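Local coordinates for protein adenine phosphoribosyltransferase, putative (Trypanosoma brucei brucei, PDB 5VN4) that probably catalyses the conversion of adenine and 5-phospho-alpha-D-ribose 1-diphosphate into AMP and diphosphate in purine salvage, at residues 48-52 with 216-220; 83-89 with 105-111. All coordinates share one frame; numbering follows the deposited sequence.

The two interactions lie on opposite sides of the chain's centre, their own centres about 26 Å apart and their nearest atoms about 10 Å apart. Interaction 1 ties the loop and short strand 48-52 to the loop 216-220 that follows strand 208-213, at the adenine end of the active site. Interaction 2 falls between these two segments along the chain; it pairs the parallel strands 83-87 and 106-109 of the large mixed sheet, and its C-terminal ends meet pyrophosphate. Together they frame the adenine and pyrophosphate ends of the substrate site, with the ribose phosphate bound in the same active site. Both also touch the second subunit of the homodimer.

Interaction 1 of 2, residues 48-52 with 216-220; sequences PRFAE and VLSDE. With ADE (adenine), chain C.
R49 grips D219 end-on in a salt bridge: NH2 donates to OD1 at 2.9 Å, and NH1 reaches the same oxygen at 3.2 Å. That oxygen lies in the guanidinium plane and is met nearly along its C-O axis, the two flat groups being turned 49° apart. NH1 is shared, for it also bonds L217 O at 2.8 Å, approaching somewhat out of the carbonyl plane; L217 is the centre of an inverse gamma turn. The R49 chain, extended from CG to NE, spans the gap to both acceptors.

Apolar packing lies behind the charges. L217 CD2 rests 4.1 Å from A51 CB, while CD1 is 4.2 Å from R49 CB. W37 touches both R49 and L217.

Two backbone bonds hold the N6/N1 edge of adenine: A51 N donates almost straight to N1 (3.0 Å, 169°), and N6 donates to R49 O at 3.2 Å. R90 and E128 also bond the base. F50 lays one ring face on it, CE1 3.6 Å from adenine C2, a chi1 of -178° swinging the ring there.

The peptide thus offers an acceptor to N6 and a donor to N1, as suits a 6-amino purine, while the R49 guanidinium is turned to the 216-220 loop.

Interaction 2 of 2, residues 83-89 with 105-111; sequences HILGFDS and PFVLIRK. With MG (magnesium ion), chain F; PPV (pyrophosphate), chain E; PPV (pyrophosphate), chain I.
F106 brings CZ to 3.5 Å from G86 CA, where there is no side chain in the way. Its CG is anti to the backbone N (chi1 -180°), which carries the ring across I84, whose CG2 meets the ring edge 3.8 Å from CD1. Helix 95-102 packs on this face. On the other face, L85 lies alongside V107, with CD1 3.7 Å from V107 CB. I109 sets CD1 over the F87 ring, 4.2 Å from its centroid and 20° off the normal, and helix 161-172 closes over them.

Five backbone hydrogen bonds, from I84 N to P105 O through D88 N to I109 O, join the strands in parallel. Strands 83-87 and 106-109 belong to a beta-alpha-beta unit joined by helix 95-102, part of the type I phosphoribosyltransferase core.

Past the strands the packing gives way to polar groups and ligands. D88 and S89 are each modelled in two conformers; in the one described, R110 NE (2.8 Å) and NH2 both donate to D88 OD2 from the same face of the carboxylate. NH2 also donates to O32 (3.0 Å) of a pyrophosphate that K111 of the second subunit binds. After a cis peptide, S89 N donates to O22 of the other pyrophosphate (2.9 Å, 170°). The partly exposed K111 bends at chi3 toward that ligand; a magnesium ion is modelled 2.0 Å from K111 NZ, a doubtful assignment, since a lysine amine is usually protonated and a poor magnesium ligand.

Interaction 1 of 2, residues 48-52 with 216-220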
ATOM      1  N   PRO A  48       6.698  23.116   0.092  1.00 16.91           N
ATOM      2  CA  PRO A  48       6.587  23.888  -1.158  1.00 17.11           C
ATOM      3  C   PRO A  48       6.067  23.077  -2.331  1.00 16.08           C
ATOM      4  O   PRO A  48       5.224  23.558  -3.103  1.00 16.51           O
ATOM      5  CB  PRO A  48       8.020  24.378  -1.398  1.00 19.64           C
ATOM      6  CG  PRO A  48       8.652  24.381  -0.042  1.00 20.84           C
ATOM      7  CD  PRO A  48       8.034  23.239   0.705  1.00 18.78           C
ATOM      8  N   ARG A  49       6.546  21.845  -2.487  1.00 14.71           N
ATOM      9  CA  ARG A  49       6.220  21.029  -3.658  1.00 14.51           C
ATOM     10  C   ARG A  49       5.933  19.610  -3.178  1.00 14.11           C
ATOM     11  O   ARG A  49       6.852  18.862  -2.826  1.00 15.51           O
ATOM     12  CB  ARG A  49       7.342  21.084  -4.694  1.00 15.78           C
ATOM     13  CG  ARG A  49       7.641  22.515  -5.130  1.00 18.25           C
ATOM     14  CD  ARG A  49       8.439  22.679  -6.431  1.00 21.74           C
ATOM     15  NE  ARG A  49       8.445  24.098  -6.808  1.00 23.43           N
ATOM     16  CZ  ARG A  49       8.758  24.583  -8.006  1.00 24.77           C
ATOM     17  NH1 ARG A  49       9.120  23.778  -8.995  1.00 25.94           N
ATOM     18  NH2 ARG A  49       8.708  25.893  -8.213  1.00 26.54           N
ATOM     19  N   PHE A  50       4.656  19.247  -3.154  1.00 11.56           N
ATOM     20  CA  PHE A  50       4.226  17.933  -2.695  1.00 10.65           C
ATOM     21  C   PHE A  50       4.065  17.004  -3.890  1.00  9.53           C
ATOM     22  O   PHE A  50       3.237  17.257  -4.773  1.00  9.81           O
ATOM     23  CB  PHE A  50       2.909  18.037  -1.928  1.00 11.03           C
ATOM     24  CG  PHE A  50       2.429  16.716  -1.379  1.00 10.70           C
ATOM     25  CD1 PHE A  50       2.863  16.263  -0.142  1.00 12.54           C
ATOM     26  CD2 PHE A  50       1.562  15.917  -2.103  1.00 11.15           C
ATOM     27  CE1 PHE A  50       2.429  15.038   0.359  1.00 12.74           C
ATOM     28  CE2 PHE A  50       1.123  14.710  -1.604  1.00 10.99           C
ATOM     29  CZ  PHE A  50       1.568  14.260  -0.373  1.00 12.31           C
ATOM     30  N   ALA A  51       4.811  15.903  -3.884  1.00  9.97           N
ATOM     31  CA  ALA A  51       4.850  14.971  -5.010  1.00 10.72           C
ATOM     32  C   ALA A  51       3.836  13.855  -4.768  1.00  9.79           C
ATOM     33  O   ALA A  51       4.099  12.902  -4.026  1.00 11.99           O
ATOM     34  CB  ALA A  51       6.262  14.429  -5.186  1.00 12.68           C
ATOM     35  N   GLU A  52       2.679  13.960  -5.421  1.00  9.63           N
ATOM     36  CA  GLU A  52       1.583  13.016  -5.215  1.00  9.24           C
ATOM     37  C   GLU A  52       1.902  11.664  -5.854  1.00  8.51           C
ATOM     38  O   GLU A  52       2.109  11.562  -7.068  1.00  9.91           O
ATOM     39  CB  GLU A  52       0.299  13.607  -5.803  1.00 10.39           C
ATOM     40  CG  GLU A  52      -0.877  12.643  -5.921  1.00 10.90           C
ATOM     41  CD  GLU A  52      -1.305  12.054  -4.589  1.00 10.87           C
ATOM     42  OE1 GLU A  52      -1.442  12.828  -3.610  1.00 11.38           O
ATOM     43  OE2 GLU A  52      -1.501  10.815  -4.532  1.00 12.32           O
ATOM     44  N   VAL A 216      13.012  16.514 -10.699  1.00 15.03           N
ATOM     45  CA  VAL A 216      11.762  16.133 -11.351  1.00 15.94           C
ATOM     46  C   VAL A 216      10.640  17.114 -11.031  1.00 17.22           C
ATOM     47  O   VAL A 216       9.643  17.170 -11.761  1.00 18.68           O
ATOM     48  CB  VAL A 216      11.386  14.677 -10.996  1.00 16.60           C
ATOM     49  CG1 VAL A 216      10.635  14.608  -9.669  1.00 16.15           C
ATOM     50  CG2 VAL A 216      10.579  14.035 -12.110  1.00 18.61           C
ATOM     51  N   LEU A 217      10.786  17.899  -9.963  1.00 17.42           N
ATOM     52  CA  LEU A 217       9.742  18.819  -9.504  1.00 19.91           C
ATOM     53  C   LEU A 217       9.948  20.218 -10.095  1.00 20.39           C
ATOM     54  O   LEU A 217      10.070  21.225  -9.396  1.00 21.37           O
ATOM     55  CB  LEU A 217       9.701  18.843  -7.980  1.00 22.98           C
ATOM     56  CG  LEU A 217       9.544  17.474  -7.311  1.00 25.02           C
ATOM     57  CD1 LEU A 217       9.491  17.609  -5.797  1.00 26.60           C
ATOM     58  CD2 LEU A 217       8.312  16.742  -7.823  1.00 25.65           C
ATOM     59  N   SER A 218       9.953  20.259 -11.420  1.00 18.69           N
ATOM     60  CA  SER A 218      10.235  21.464 -12.180  1.00 19.66           C
ATOM     61  C   SER A 218       9.001  22.361 -12.250  1.00 20.18           C
ATOM     62  O   SER A 218       7.875  21.938 -11.987  1.00 19.59           O
ATOM     63  CB  SER A 218      10.634  21.079 -13.597  1.00 20.86           C
ATOM     64  OG  SER A 218       9.597  20.306 -14.182  1.00 21.97           O
ATOM     65  N   ASP A 219       9.227  23.617 -12.639  1.00 21.42           N
ATOM     66  CA  ASP A 219       8.126  24.573 -12.744  1.00 23.92           C
ATOM     67  C   ASP A 219       7.039  24.069 -13.683  1.00 25.27           C
ATOM     68  O   ASP A 219       5.845  24.264 -13.425  1.00 27.97           O
ATOM     69  CB  ASP A 219       8.641  25.923 -13.234  1.00 26.63           C
ATOM     70  CG  ASP A 219       9.452  26.649 -12.191  1.00 28.94           C
ATOM     71  OD1 ASP A 219       9.479  26.190 -11.031  1.00 29.53           O
ATOM     72  OD2 ASP A 219      10.060  27.682 -12.533  1.00 31.05           O
ATOM     73  N   GLU A 220       7.428  23.415 -14.771  1.00 23.25           N
ATOM     74  CA  GLU A 220       6.458  22.955 -15.752  1.00 24.21           C
ATOM     75  C   GLU A 220       5.687  21.728 -15.294  1.00 21.49           C
ATOM     76  O   GLU A 220       4.790  21.285 -16.020  1.00 23.13           O
ATOM     77  CB  GLU A 220       7.143  22.671 -17.094  1.00 27.83           C
ATOM     78  CG  GLU A 220       8.163  21.542 -17.055  1.00 32.26           C
ATOM     79  CD  GLU A 220       9.583  22.032 -16.826  1.00 36.72           C
ATOM     80  OE1 GLU A 220      10.528  21.335 -17.263  1.00 38.91           O
ATOM     81  OE2 GLU A 220       9.757  23.111 -16.214  1.00 37.78           O
TER
HETATM   82  N9  ADE C 301       6.693  13.039   2.002  1.00 16.05           N
HETATM   83  C8  ADE C 301       7.592  13.855   2.615  1.00 15.86           C
HETATM   84  N7  ADE C 301       7.886  14.934   1.923  1.00 15.39           N
HETATM   85  C5  ADE C 301       7.129  14.810   0.774  1.00 14.40           C
HETATM   86  C6  ADE C 301       6.991  15.632  -0.371  1.00 13.34           C
HETATM   87  N6  ADE C 301       7.651  16.794  -0.546  1.00 14.13           N
HETATM   88  N1  ADE C 301       6.146  15.215  -1.334  1.00 12.69           N
HETATM   89  C2  ADE C 301       5.494  14.056  -1.160  1.00 13.32           C
HETATM   90  N3  ADE C 301       5.536  13.208  -0.133  1.00 13.50           N
HETATM   91  C4  ADE C 301       6.386  13.646   0.808  1.00 13.23           C

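Interaction 2 of 2, residues 83-89 with 105-111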
ATOM      1  N   HIS A  83      14.083 -10.270   2.647  1.00 16.44           N
ATOM      2  CA  HIS A  83      12.835  -9.598   2.983  1.00 16.32           C
ATOM      3  C   HIS A  83      12.864  -8.185   2.423  1.00 14.04           C
ATOM      4  O   HIS A  83      13.914  -7.542   2.389  1.00 14.26           O
ATOM      5  CB  HIS A  83      12.659  -9.435   4.500  1.00 17.26           C
ATOM      6  CG  HIS A  83      12.621 -10.719   5.260  1.00 16.76           C
ATOM      7  ND1 HIS A  83      13.747 -11.477   5.495  1.00 17.89           N
ATOM      8  CD2 HIS A  83      11.596 -11.361   5.866  1.00 16.99           C
ATOM      9  CE1 HIS A  83      13.411 -12.546   6.195  1.00 17.61           C
ATOM     10  NE2 HIS A  83      12.114 -12.497   6.438  1.00 17.96           N
ATOM     11  N   ILE A  84      11.693  -7.700   2.013  1.00 13.56           N
ATOM     12  CA  ILE A  84      11.472  -6.280   1.752  1.00 13.32           C
ATOM     13  C   ILE A  84      10.514  -5.761   2.813  1.00 13.41           C
ATOM     14  O   ILE A  84       9.450  -6.352   3.038  1.00 14.09           O
ATOM     15  CB  ILE A  84      10.916  -6.040   0.337  1.00 14.04           C
ATOM     16  CG1 ILE A  84      11.950  -6.481  -0.708  1.00 16.63           C
ATOM     17  CG2 ILE A  84      10.491  -4.573   0.156  1.00 14.19           C
ATOM     18  CD1 ILE A  84      11.452  -6.404  -2.107  1.00 17.54           C
ATOM     19  N   LEU A  85      10.908  -4.678   3.484  1.00 12.98           N
ATOM     20  CA  LEU A  85      10.113  -4.027   4.520  1.00 11.83           C
ATOM     21  C   LEU A  85       9.667  -2.687   3.957  1.00 11.29           C
ATOM     22  O   LEU A  85      10.514  -1.886   3.553  1.00 12.50           O
ATOM     23  CB  LEU A  85      10.972  -3.781   5.762  1.00 13.51           C
ATOM     24  CG  LEU A  85      11.144  -4.927   6.767  1.00 14.88           C
ATOM     25  CD1 LEU A  85      11.665  -6.192   6.103  1.00 15.98           C
ATOM     26  CD2 LEU A  85      12.087  -4.474   7.873  1.00 17.59           C
ATOM     27  N   GLY A  86       8.358  -2.444   3.918  1.00 10.99           N
ATOM     28  CA  GLY A  86       7.822  -1.224   3.341  1.00 10.89           C
ATOM     29  C   GLY A  86       6.935  -0.460   4.305  1.00 10.16           C
ATOM     30  O   GLY A  86       6.228  -1.051   5.124  1.00 11.65           O
ATOM     31  N   PHE A  87       6.958   0.870   4.179  1.00 10.97           N
ATOM     32  CA  PHE A  87       6.259   1.748   5.112  1.00 10.72           C
ATOM     33  C   PHE A  87       4.811   2.014   4.709  1.00 11.06           C
ATOM     34  O   PHE A  87       4.519   2.355   3.559  1.00 11.75           O
ATOM     35  CB  PHE A  87       6.965   3.095   5.219  1.00 11.47           C
ATOM     36  CG  PHE A  87       8.309   3.034   5.860  1.00 11.50           C
ATOM     37  CD1 PHE A  87       8.443   3.143   7.241  1.00 12.32           C
ATOM     38  CD2 PHE A  87       9.446   2.884   5.088  1.00 12.01           C
ATOM     39  CE1 PHE A  87       9.693   3.115   7.829  1.00 12.52           C
ATOM     40  CE2 PHE A  87      10.702   2.842   5.679  1.00 12.72           C
ATOM     41  CZ  PHE A  87      10.820   2.968   7.046  1.00 13.12           C
ATOM     42  N   ASP A  88       3.921   1.871   5.683  1.00 11.82           N
ATOM     43  CA  ASP A  88       2.561   2.386   5.607  0.86 12.88           C
ATOM     44  C   ASP A  88       2.636   3.892   5.359  1.00 12.19           C
ATOM     45  O   ASP A  88       3.386   4.587   6.050  1.00 13.68           O
ATOM     46  CB  ASP A  88       1.987   2.130   7.003  0.86 17.25           C
ATOM     47  CG  ASP A  88       0.487   2.078   7.051  0.86 20.80           C
ATOM     48  OD1 ASP A  88      -0.189   2.340   6.028  0.86 21.69           O
ATOM     49  OD2 ASP A  88      -0.004   1.757   8.165  0.86 22.69           O
ATOM     50  N   SER A  89       1.887   4.426   4.375  1.00 12.12           N
ATOM     51  CA  SER A  89       0.996   3.714   3.461  0.64 11.76           C
ATOM     52  C   SER A  89       1.543   3.661   2.034  1.00 11.81           C
ATOM     53  O   SER A  89       1.178   2.795   1.248  1.00 13.23           O
ATOM     54  CB  SER A  89      -0.356   4.439   3.416  0.64 13.53           C
ATOM     55  OG  SER A  89      -0.863   4.666   4.725  0.64 15.87           O
ATOM     56  N   PRO A 105       9.261 -12.480   1.323  1.00 15.89           N
ATOM     57  CA  PRO A 105       8.225 -11.795   2.104  1.00 15.43           C
ATOM     58  C   PRO A 105       8.267 -10.288   1.912  1.00 14.66           C
ATOM     59  O   PRO A 105       9.338  -9.677   1.813  1.00 15.16           O
ATOM     60  CB  PRO A 105       8.584 -12.155   3.548  1.00 16.02           C
ATOM     61  CG  PRO A 105       9.333 -13.440   3.442  1.00 17.86           C
ATOM     62  CD  PRO A 105      10.107 -13.345   2.163  1.00 17.08           C
ATOM     63  N   PHE A 106       7.080  -9.691   1.881  1.00 13.07           N
ATOM     64  CA  PHE A 106       6.922  -8.257   2.072  1.00 12.66           C
ATOM     65  C   PHE A 106       6.401  -8.031   3.485  1.00 13.53           C
ATOM     66  O   PHE A 106       5.328  -8.526   3.845  1.00 13.72           O
ATOM     67  CB  PHE A 106       5.981  -7.625   1.049  1.00 13.18           C
ATOM     68  CG  PHE A 106       5.833  -6.155   1.258  1.00 12.15           C
ATOM     69  CD1 PHE A 106       6.895  -5.303   1.006  1.00 12.51           C
ATOM     70  CD2 PHE A 106       4.665  -5.630   1.773  1.00 13.03           C
ATOM     71  CE1 PHE A 106       6.779  -3.940   1.225  1.00 12.83           C
ATOM     72  CE2 PHE A 106       4.540  -4.273   1.989  1.00 14.00           C
ATOM     73  CZ  PHE A 106       5.599  -3.428   1.719  1.00 13.89           C
ATOM     74  N   VAL A 107       7.175  -7.307   4.287  1.00 13.20           N
ATOM     75  CA  VAL A 107       6.904  -7.097   5.706  1.00 12.84           C
ATOM     76  C   VAL A 107       6.405  -5.668   5.900  1.00 12.79           C
ATOM     77  O   VAL A 107       6.998  -4.718   5.372  1.00 12.67           O
ATOM     78  CB  VAL A 107       8.176  -7.350   6.534  1.00 13.43           C
ATOM     79  CG1 VAL A 107       7.966  -6.990   7.997  1.00 14.94           C
ATOM     80  CG2 VAL A 107       8.627  -8.797   6.386  1.00 14.78           C
ATOM     81  N   LEU A 108       5.327  -5.513   6.665  1.00 13.24           N
ATOM     82  CA  LEU A 108       4.695  -4.213   6.860  1.00 13.42           C
ATOM     83  C   LEU A 108       5.339  -3.455   8.012  1.00 13.66           C
ATOM     84  O   LEU A 108       5.457  -3.979   9.123  1.00 15.61           O
ATOM     85  CB  LEU A 108       3.204  -4.382   7.158  1.00 13.92           C
ATOM     86  CG  LEU A 108       2.404  -5.314   6.256  1.00 16.06           C
ATOM     87  CD1 LEU A 108       0.935  -5.231   6.619  1.00 17.56           C
ATOM     88  CD2 LEU A 108       2.637  -4.971   4.802  1.00 17.18           C
ATOM     89  N   ILE A 109       5.725  -2.211   7.761  1.00 12.55           N
ATOM     90  CA  ILE A 109       6.064  -1.276   8.827  1.00 12.44           C
ATOM     91  C   ILE A 109       4.885  -0.324   8.953  1.00 12.53           C
ATOM     92  O   ILE A 109       4.526   0.358   7.982  1.00 13.24           O
ATOM     93  CB  ILE A 109       7.363  -0.516   8.531  1.00 12.93           C
ATOM     94  CG1 ILE A 109       8.528  -1.493   8.397  1.00 14.69           C
ATOM     95  CG2 ILE A 109       7.628   0.529   9.623  1.00 13.75           C
ATOM     96  CD1 ILE A 109       9.842  -0.834   8.105  1.00 16.47           C
ATOM     97  N   ARG A 110       4.248  -0.298  10.124  1.00 13.30           N
ATOM     98  CA  ARG A 110       2.958   0.360  10.244  1.00 14.65           C
ATOM     99  C   ARG A 110       2.938   1.382  11.364  1.00 16.84           C
ATOM    100  O   ARG A 110       3.656   1.265  12.362  1.00 17.41           O
ATOM    101  CB  ARG A 110       1.815  -0.640  10.434  1.00 17.30           C
ATOM    102  CG  ARG A 110       1.661  -1.602   9.262  1.00 17.49           C
ATOM    103  CD  ARG A 110       0.218  -2.046   9.082  1.00 17.37           C
ATOM    104  NE  ARG A 110      -0.588  -0.922   8.628  1.00 20.99           N
ATOM    105  CZ  ARG A 110      -1.888  -0.964   8.367  1.00 23.05           C
ATOM    106  NH1 ARG A 110      -2.580  -2.087   8.500  1.00 24.92           N
ATOM    107  NH2 ARG A 110      -2.497   0.139   7.969  1.00 23.88           N
ATOM    108  N   LYS A 111       2.076   2.381  11.190  1.00 20.87           N
ATOM    109  CA  LYS A 111       1.830   3.350  12.237  1.00 26.03           C
ATOM    110  C   LYS A 111       1.166   2.646  13.423  1.00 28.89           C
ATOM    111  O   LYS A 111       0.857   1.448  13.375  1.00 28.64           O
ATOM    112  CB  LYS A 111       1.078   4.553  11.654  1.00 28.48           C
ATOM    113  CG  LYS A 111       1.881   5.247  10.527  1.00 29.35           C
ATOM    114  CD  LYS A 111       1.051   6.196   9.648  1.00 30.87           C
ATOM    115  CE  LYS A 111       1.035   5.741   8.178  1.00 30.44           C
ATOM    116  NZ  LYS A 111       0.237   6.624   7.253  1.00 30.85           N
TER
HETATM  117 MG    MG F 304       0.241   8.373   6.376  1.00 57.69          MG
HETATM  118  O11 PPV E 303       2.736  11.122   5.898  0.68 17.81           O
HETATM  119  P1  PPV E 303       1.637  10.079   5.956  0.68 14.90           P
HETATM  120  O21 PPV E 303       0.268  10.650   6.244  0.68 17.41           O
HETATM  121  O31 PPV E 303       2.023   8.882   6.798  0.68 15.88           O
HETATM  122  OPP PPV E 303       1.595   9.528   4.438  0.68 14.94           O
HETATM  123  P2  PPV E 303       0.947   8.201   3.779  0.68 12.91           P
HETATM  124  O12 PPV E 303       0.549   8.834   2.470  0.68 13.27           O
HETATM  125  O22 PPV E 303       2.101   7.215   3.731  0.68 10.30           O
HETATM  126  O32 PPV E 303      -0.232   7.733   4.597  0.68 13.67           O
HETATM  127  O11 PPV I 303      -8.681   2.094   9.264  0.74 42.88           O
HETATM  128  P1  PPV I 303      -7.924   0.789   9.344  0.74 41.37           P
HETATM  129  O21 PPV I 303      -8.774  -0.419   9.658  0.74 42.08           O
HETATM  130  O31 PPV I 303      -6.640   0.846  10.134  0.74 42.75           O
HETATM  131  OPP PPV I 303      -7.473   0.520   7.825  0.74 36.76           O
HETATM  132  P2  PPV I 303      -5.967   0.176   7.366  0.74 29.90           P
HETATM  133  O12 PPV I 303      -6.257  -0.246   5.938  0.74 26.50           O
HETATM  134  O22 PPV I 303      -5.533  -0.944   8.292  0.74 28.54           O
HETATM  135  O32 PPV I 303      -5.188   1.457   7.529  0.74 31.59           O